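Long-range contacts in aminopeptidase N family protein (Idiomarina loihiensis L2TR, PDB 4FGM), which is probably a zinc-dependent aminopeptidase of the M61 family, removing residues from the amino-terminal end of peptides: residues A[105-110]-A[165-170]; A[187-192]-A[225-230]; A[300-305]-A[419-424]. All blocks are in the same frame, centred on the assembly; numbering follows the deposited sequence.

Contacts 1 and 2 are buried strand pairings that lie against each other: Leu-169 and Phe-105 of contact 1 pack on Ser-190, Thr-227 and Met-228 of contact 2, so two different sheets meet there. Contact 1 is antiparallel and carried by aromatic rings; contact 2 is parallel, with aliphatic side chains and a ladder of backbone bonds that ends in water. Contact 3 stands apart, on the other side of the chain's centre from contact 2, with about 18 Å between nearest atoms. It joins loops and helix starts through side-chain bonds, buried around Gln-302 and Val-424 but hydrated around the exposed Asp-421.

Contact 1 of 3, residues A[105-110]-A[165-170]; sequences FFNNTS and DYPFLI
Phe-106 has CG wedged between its own backbone N and carbonyl carbon (chi1 67°), whereas Phe-168 has CG anti to its carbonyl carbon (chi1 -82°); from these starts the two side chains run alongside each other in the same direction. Their rings are almost parallel, with planes 5° apart, but strongly offset, the centroids being 5.0 Å apart. What lies over the Phe-106 face is instead CB of Phe-168, a CH-pi contact displaced toward the rim, with CB 3.4 Å from CZ of Phe-106. An alanine in place of Phe-106 removes the ring over which CB of Phe-168 lies, and would probably open a gap there and leave the Phe-168 ring freer to turn. The strands that carry the rings are antiparallel, and Phe-106 and Phe-168 form a hydrogen-bonded pair: Phe-106 N donates to Phe-168 O at 3.0 Å, and Phe-168 N to Phe-106 O at 2.9 Å. On the other face Phe-105 lies alongside Pro-167, its CE1 3.9 Å from CB of the proline, while Leu-169 CD1 sits at the ring edge. Strand 168-171 is thus held between strands 103-106 and 137-140; Phe-168 packs on strand 123-127 and meets Phe-155 edge-to-face, while Phe-105, Pro-167 and Leu-169 press on strand 222-230.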
# COMPACT_ATOMS: atom_id res chain seq x y z
N PHE A 105 -13.10 12.95 -3.93
CA PHE A 105 -12.10 12.04 -4.47
C PHE A 105 -12.83 10.85 -5.07
O PHE A 105 -13.86 10.42 -4.55
CB PHE A 105 -11.16 11.54 -3.38
CG PHE A 105 -10.24 10.44 -3.84
CD1 PHE A 105 -9.09 10.74 -4.59
CD2 PHE A 105 -10.55 9.11 -3.59
CE1 PHE A 105 -8.27 9.72 -5.07
CE2 PHE A 105 -9.73 8.08 -4.08
CZ PHE A 105 -8.59 8.39 -4.82
N PHE A 106 -12.31 10.31 -6.18
CA PHE A 106 -12.94 9.15 -6.78
C PHE A 106 -12.10 8.40 -7.79
O PHE A 106 -11.24 8.97 -8.46
CB PHE A 106 -14.30 9.50 -7.42
CG PHE A 106 -14.22 10.42 -8.63
CD1 PHE A 106 -14.40 11.79 -8.49
CD2 PHE A 106 -13.98 9.90 -9.90
CE1 PHE A 106 -14.36 12.64 -9.60
CE2 PHE A 106 -13.93 10.73 -11.02
CZ PHE A 106 -14.12 12.11 -10.87
N ASN A 107 -12.36 7.10 -7.87
CA ASN A 107 -11.71 6.20 -8.81
C ASN A 107 -12.86 5.81 -9.73
O ASN A 107 -13.98 5.56 -9.27
CB ASN A 107 -11.19 4.96 -8.10
CG ASN A 107 -9.94 5.25 -7.29
OD1 ASN A 107 -8.85 5.39 -7.85
ND2 ASN A 107 -10.09 5.34 -5.98
N ASN A 108 -12.60 5.75 -11.03
CA ASN A 108 -13.65 5.41 -11.96
C ASN A 108 -14.15 3.98 -11.87
O ASN A 108 -15.16 3.63 -12.48
CB ASN A 108 -13.24 5.81 -13.37
CG ASN A 108 -13.14 7.32 -13.50
OD1 ASN A 108 -14.05 8.04 -13.11
ND2 ASN A 108 -12.02 7.82 -14.05
N THR A 109 -13.46 3.15 -11.09
CA THR A 109 -13.91 1.77 -10.88
C THR A 109 -15.19 1.87 -10.06
O THR A 109 -16.02 0.96 -10.07
CB THR A 109 -12.91 0.94 -10.05
OG1 THR A 109 -12.24 1.80 -9.11
CG2 THR A 109 -11.89 0.23 -10.94
N SER A 110 -15.36 2.97 -9.33
CA SER A 110 -16.54 3.18 -8.50
C SER A 110 -17.64 4.00 -9.18
O SER A 110 -18.81 3.84 -8.87
CB SER A 110 -16.17 3.87 -7.18
OG SER A 110 -15.53 2.99 -6.28
N ASP A 165 -7.86 4.00 -14.30
CA ASP A 165 -6.53 4.10 -13.72
C ASP A 165 -6.13 5.56 -13.52
O ASP A 165 -4.96 5.88 -13.33
CB ASP A 165 -5.49 3.39 -14.58
CG ASP A 165 -4.20 3.15 -13.82
OD1 ASP A 165 -4.30 2.73 -12.64
OD2 ASP A 165 -3.10 3.35 -14.39
N TYR A 166 -7.11 6.46 -13.58
CA TYR A 166 -6.85 7.87 -13.36
C TYR A 166 -7.76 8.37 -12.25
O TYR A 166 -8.92 8.68 -12.49
CB TYR A 166 -7.13 8.71 -14.63
CG TYR A 166 -6.25 8.41 -15.82
CD1 TYR A 166 -6.79 7.85 -16.97
CD2 TYR A 166 -4.89 8.70 -15.80
CE1 TYR A 166 -6.00 7.58 -18.08
CE2 TYR A 166 -4.08 8.45 -16.90
CZ TYR A 166 -4.64 7.88 -18.04
OH TYR A 166 -3.85 7.62 -19.15
N PRO A 167 -7.26 8.41 -11.00
CA PRO A 167 -8.14 8.90 -9.94
C PRO A 167 -8.28 10.41 -10.04
O PRO A 167 -7.46 11.06 -10.68
CB PRO A 167 -7.43 8.46 -8.66
CG PRO A 167 -5.97 8.42 -9.07
CD PRO A 167 -6.05 7.78 -10.45
N PHE A 168 -9.32 10.97 -9.41
CA PHE A 168 -9.56 12.41 -9.43
C PHE A 168 -9.66 12.95 -8.00
O PHE A 168 -10.22 12.30 -7.11
CB PHE A 168 -10.88 12.75 -10.15
CG PHE A 168 -10.78 12.81 -11.65
CD1 PHE A 168 -10.61 11.64 -12.40
CD2 PHE A 168 -10.88 14.03 -12.32
CE1 PHE A 168 -10.55 11.69 -13.80
CE2 PHE A 168 -10.82 14.09 -13.71
CZ PHE A 168 -10.65 12.92 -14.46
N LEU A 169 -9.11 14.14 -7.79
CA LEU A 169 -9.15 14.81 -6.49
C LEU A 169 -9.63 16.24 -6.73
O LEU A 169 -9.07 16.96 -7.56
CB LEU A 169 -7.75 14.82 -5.85
CG LEU A 169 -7.61 15.53 -4.51
CD1 LEU A 169 -8.62 14.96 -3.52
CD2 LEU A 169 -6.19 15.37 -3.97
N ILE A 170 -10.68 16.64 -6.03
CA ILE A 170 -11.21 17.98 -6.18
C ILE A 170 -11.38 18.68 -4.84
O ILE A 170 -11.56 18.03 -3.82
CB ILE A 170 -12.57 17.96 -6.93
CG1 ILE A 170 -13.57 17.07 -6.20
CG2 ILE A 170 -12.37 17.43 -8.34
CD1 ILE A 170 -14.93 16.98 -6.87

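Contact 2 of 3, residues A[187-192]-A[225-230]; sequences LVLSGR and FLTMVV
Val-188 and Ser-190 each use both backbone polar groups to grip the neighbouring strand, in the staggered pattern of parallel pairing. Val-188 N donates to Phe-225 O at 2.9 Å, and Val-188 O receives Thr-227 N at 2.8 Å, although this second bond is bent to 138° at the hydrogen. Ser-190 N binds Thr-227 O, and Val-229 N reaches Ser-190 O in the straightest bond, 172° at the hydrogen. Thr-227 O also receives a CA-H...O contact from Leu-189. The residues between turn the other way: Leu-187 and Leu-189 bond through their backbones to Glu-176 and Thr-174, and Leu-226 to Thr-243 and Leu-245. Beyond Gly-191 the backbones draw apart and water bridges them, accepting from Arg-192 N and donating to Val-229 O. A second water is within hydrogen-bonding distance of both Ser-190 O and Val-229 O. Ser-190 OG turns to Gln-103 outside the pair. Gly-191 has backbone angles that would jam a side chain against the preceding carbonyl, and a CB would also clash with Val-229 O. The side chains pack on both faces of the sheet. On one, Leu-189 lies alongside Thr-227, its CD2 3.5 Å from CB of the threonine, and Leu-187 crosses Phe-225 at about a right angle, CD1 meeting CB at 3.9 Å. On the other, Val-188 and Leu-226 run side by side and both touch Leu-169. The Phe-225 side chain is about 9 Å from that of zinc ligand His-273. Joined by helix 197-215, strands 183-190 and 222-230 form a beta-alpha-beta crossover within a mixed five-stranded sheet.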
# COMPACT_ATOMS: atom_id res chain seq x y z
N LEU A 187 2.62 17.97 -6.77
CA LEU A 187 2.29 17.50 -5.45
C LEU A 187 0.98 18.23 -5.20
O LEU A 187 0.94 19.46 -5.24
CB LEU A 187 3.32 17.92 -4.40
CG LEU A 187 2.84 17.62 -2.97
CD1 LEU A 187 2.60 16.11 -2.81
CD2 LEU A 187 3.85 18.11 -1.96
N VAL A 188 -0.09 17.47 -4.96
CA VAL A 188 -1.39 18.07 -4.72
C VAL A 188 -1.91 17.68 -3.35
O VAL A 188 -1.91 16.50 -2.99
CB VAL A 188 -2.41 17.61 -5.79
CG1 VAL A 188 -3.75 18.30 -5.57
CG2 VAL A 188 -1.87 17.91 -7.17
N LEU A 189 -2.38 18.67 -2.60
CA LEU A 189 -2.88 18.42 -1.25
C LEU A 189 -4.30 18.92 -1.03
O LEU A 189 -4.65 20.02 -1.47
CB LEU A 189 -1.97 19.10 -0.22
CG LEU A 189 -0.47 18.86 -0.28
CD1 LEU A 189 0.22 19.70 0.79
CD2 LEU A 189 -0.17 17.39 -0.08
N SER A 190 -5.10 18.11 -0.35
CA SER A 190 -6.47 18.47 -0.01
C SER A 190 -6.65 18.12 1.47
O SER A 190 -6.37 17.00 1.89
CB SER A 190 -7.48 17.67 -0.84
OG SER A 190 -8.81 17.94 -0.42
N GLY A 191 -7.12 19.09 2.25
CA GLY A 191 -7.31 18.87 3.68
C GLY A 191 -6.56 19.94 4.44
O GLY A 191 -5.81 20.71 3.83
N ARG A 192 -6.75 20.03 5.76
CA ARG A 192 -6.04 21.04 6.54
C ARG A 192 -4.60 20.57 6.74
O ARG A 192 -4.37 19.43 7.12
CB ARG A 192 -6.72 21.23 7.90
CG ARG A 192 -8.16 21.73 7.81
CD ARG A 192 -8.70 22.19 9.16
NE ARG A 192 -8.64 23.64 9.31
CZ ARG A 192 -9.69 24.45 9.19
NH1 ARG A 192 -10.89 23.95 8.93
NH2 ARG A 192 -9.54 25.76 9.33
N PHE A 225 1.11 13.54 -7.60
CA PHE A 225 0.93 12.90 -6.30
C PHE A 225 -0.34 13.49 -5.68
O PHE A 225 -0.29 14.59 -5.12
CB PHE A 225 2.13 13.18 -5.39
CG PHE A 225 3.39 12.48 -5.80
CD1 PHE A 225 4.29 13.09 -6.66
CD2 PHE A 225 3.68 11.21 -5.31
CE1 PHE A 225 5.49 12.44 -7.02
CE2 PHE A 225 4.86 10.57 -5.66
CZ PHE A 225 5.76 11.18 -6.53
N LEU A 226 -1.46 12.78 -5.82
CA LEU A 226 -2.74 13.25 -5.28
C LEU A 226 -2.79 12.88 -3.80
O LEU A 226 -2.85 11.70 -3.45
CB LEU A 226 -3.90 12.61 -6.04
CG LEU A 226 -3.84 12.78 -7.56
CD1 LEU A 226 -5.06 12.11 -8.20
CD2 LEU A 226 -3.79 14.27 -7.92
N THR A 227 -2.79 13.89 -2.95
CA THR A 227 -2.76 13.65 -1.52
C THR A 227 -3.88 14.19 -0.66
O THR A 227 -4.14 15.39 -0.64
CB THR A 227 -1.44 14.21 -0.93
OG1 THR A 227 -0.33 13.71 -1.69
CG2 THR A 227 -1.27 13.79 0.52
N MSE A 228 -4.54 13.29 0.05
CA MSE A 228 -5.59 13.66 0.99
C MSE A 228 -4.91 13.68 2.36
O MSE A 228 -4.25 12.70 2.77
CB MSE A 228 -6.73 12.64 0.97
CG MSE A 228 -7.68 12.84 -0.19
SE MSE A 228 -9.01 11.45 -0.27
CE MSE A 228 -7.87 10.03 -0.92
N VAL A 229 -5.04 14.79 3.07
CA VAL A 229 -4.41 14.93 4.37
C VAL A 229 -5.42 14.96 5.49
O VAL A 229 -6.26 15.86 5.56
CB VAL A 229 -3.58 16.23 4.44
CG1 VAL A 229 -2.72 16.23 5.71
CG2 VAL A 229 -2.71 16.37 3.20
N VAL A 230 -5.34 13.97 6.38
CA VAL A 230 -6.25 13.89 7.51
C VAL A 230 -5.47 13.89 8.82
O VAL A 230 -4.26 14.10 8.82
CB VAL A 230 -7.12 12.62 7.42
CG1 VAL A 230 -7.91 12.63 6.13
CG2 VAL A 230 -6.24 11.38 7.50
O HOH W 1 -8.49 15.44 3.59
O HOH W 2 -7.40 17.57 7.10

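Contact 3 of 3, residues A[300-305]-A[419-424]; sequences TEQLWF and TADDTV
Gln-302 reaches across to Thr-419 and Asp-421 with its chain extended beyond CG (chi2 177°), and both ends of its amide are held. Its OE1 takes a hydrogen bond from Thr-419 OG1 at 2.6 Å, in the carbonyl plane. On the other side of the amide, NE2 gives one bond to Thr-419 O at 3.0 Å, approaching from above that carbonyl plane, and another to Asp-421 OD1 at 2.8 Å, on the anti lone pair. Three bonds therefore fix how the amide is turned, and Tyr-306 OH provides a further partner for Thr-419 OG1. Close by, the packing is apolar: Val-424 lays CG2 over one face of the Phe-305 ring, offset toward the rim and 3.8 Å from CE2, while its CG1 meets CH2 of Trp-304 tip to tip at 4.2 Å. Helix 401-413 adds Met-405 and Leu-408 against Phe-305. The side where Glu-301 faces Asp-421 OD2 is looser and hydrated. There the carboxylates of Glu-301 and Asp-421 stack with planes 2° apart, OE1 of the glutamate 3.8 Å from OD2 of the aspartate, a meeting of like charges. Waters mediate here: one donates to Glu-301 OE2 and Asp-421 O while accepting from Trp-304 NE1, and another joins Glu-301 N to Asp-421 OD2. Tyr-445 OH also bonds Glu-301 OE2. The paired acids would probably repel if both were charged, so the donors around them, Gln-302 NE2 and the waters included, are likely to ease that repulsion.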
# COMPACT_ATOMS: atom_id res chain seq x y z
N THR A 300 -2.31 -14.73 -8.33
CA THR A 300 -0.93 -14.66 -8.78
C THR A 300 -0.02 -14.71 -7.55
O THR A 300 -0.29 -14.05 -6.54
CB THR A 300 -0.62 -13.38 -9.59
OG1 THR A 300 0.76 -13.38 -9.98
CG2 THR A 300 -0.91 -12.12 -8.77
N GLU A 301 1.04 -15.50 -7.63
CA GLU A 301 1.98 -15.64 -6.53
C GLU A 301 3.14 -14.66 -6.66
O GLU A 301 4.09 -14.71 -5.89
CB GLU A 301 2.57 -17.05 -6.51
CG GLU A 301 3.43 -17.35 -7.74
CD GLU A 301 4.12 -18.70 -7.66
OE1 GLU A 301 3.43 -19.72 -7.46
OE2 GLU A 301 5.37 -18.73 -7.80
N GLN A 302 3.05 -13.76 -7.64
CA GLN A 302 4.13 -12.82 -7.89
C GLN A 302 4.21 -11.54 -7.05
O GLN A 302 5.12 -10.72 -7.25
CB GLN A 302 4.14 -12.45 -9.37
CG GLN A 302 4.41 -13.64 -10.28
CD GLN A 302 4.34 -13.29 -11.75
OE1 GLN A 302 4.99 -12.34 -12.20
NE2 GLN A 302 3.57 -14.06 -12.51
N LEU A 303 3.29 -11.34 -6.11
CA LEU A 303 3.34 -10.13 -5.29
C LEU A 303 4.60 -10.05 -4.43
O LEU A 303 4.92 -8.98 -3.91
CB LEU A 303 2.09 -10.03 -4.42
CG LEU A 303 0.78 -9.85 -5.21
CD1 LEU A 303 -0.37 -9.59 -4.24
CD2 LEU A 303 0.90 -8.69 -6.19
N TRP A 304 5.32 -11.16 -4.28
CA TRP A 304 6.55 -11.14 -3.49
C TRP A 304 7.54 -10.25 -4.22
O TRP A 304 8.44 -9.65 -3.63
CB TRP A 304 7.15 -12.55 -3.36
CG TRP A 304 7.63 -13.15 -4.67
CD1 TRP A 304 6.92 -13.98 -5.50
CD2 TRP A 304 8.91 -12.97 -5.29
NE1 TRP A 304 7.68 -14.32 -6.59
CE2 TRP A 304 8.90 -13.72 -6.49
CE3 TRP A 304 10.06 -12.25 -4.94
CZ2 TRP A 304 10.00 -13.76 -7.35
CZ3 TRP A 304 11.16 -12.30 -5.80
CH2 TRP A 304 11.12 -13.05 -6.99
N PHE A 305 7.37 -10.18 -5.54
CA PHE A 305 8.25 -9.37 -6.36
C PHE A 305 7.67 -7.97 -6.56
O PHE A 305 8.33 -6.96 -6.30
CB PHE A 305 8.47 -10.07 -7.71
CG PHE A 305 9.25 -9.25 -8.71
CD1 PHE A 305 8.59 -8.35 -9.56
CD2 PHE A 305 10.63 -9.36 -8.78
CE1 PHE A 305 9.31 -7.57 -10.47
CE2 PHE A 305 11.37 -8.58 -9.68
CZ PHE A 305 10.71 -7.68 -10.53
N THR A 419 5.37 -10.85 -16.82
CA THR A 419 6.21 -11.85 -16.19
C THR A 419 5.38 -13.05 -15.72
O THR A 419 4.29 -12.88 -15.18
CB THR A 419 6.95 -11.28 -14.96
OG1 THR A 419 5.99 -10.78 -14.01
CG2 THR A 419 7.89 -10.17 -15.37
N ALA A 420 5.91 -14.25 -15.96
CA ALA A 420 5.24 -15.48 -15.52
C ALA A 420 5.81 -15.75 -14.13
O ALA A 420 6.80 -15.13 -13.74
CB ALA A 420 5.56 -16.63 -16.47
N ASP A 421 5.21 -16.68 -13.40
CA ASP A 421 5.68 -16.98 -12.05
C ASP A 421 7.16 -17.28 -11.91
O ASP A 421 7.78 -16.90 -10.92
CB ASP A 421 4.88 -18.13 -11.44
CG ASP A 421 3.40 -17.81 -11.32
OD1 ASP A 421 3.03 -16.62 -11.46
OD2 ASP A 421 2.61 -18.75 -11.08
N ASP A 422 7.74 -17.94 -12.90
CA ASP A 422 9.16 -18.31 -12.83
C ASP A 422 10.10 -17.43 -13.65
O ASP A 422 11.31 -17.67 -13.67
CB ASP A 422 9.33 -19.78 -13.24
CG ASP A 422 9.04 -20.01 -14.72
OD1 ASP A 422 8.10 -19.39 -15.26
OD2 ASP A 422 9.75 -20.83 -15.34
N THR A 423 9.56 -16.42 -14.31
CA THR A 423 10.37 -15.52 -15.13
C THR A 423 11.60 -14.93 -14.44
O THR A 423 12.71 -15.04 -14.95
CB THR A 423 9.53 -14.35 -15.68
OG1 THR A 423 8.50 -14.86 -16.54
CG2 THR A 423 10.41 -13.37 -16.46
N VAL A 424 11.39 -14.30 -13.29
CA VAL A 424 12.50 -13.67 -12.57
C VAL A 424 13.60 -14.64 -12.12
O VAL A 424 14.78 -14.35 -12.30
CB VAL A 424 11.98 -12.87 -11.34
CG1 VAL A 424 13.15 -12.31 -10.54
CG2 VAL A 424 11.10 -11.72 -11.82
O HOH W 3 0.63 -15.59 -11.97
O HOH W 4 6.72 -16.25 -8.32
O HOH W 5 0.57 -17.88 -9.61
O HOH W 6 3.27 -21.29 -10.53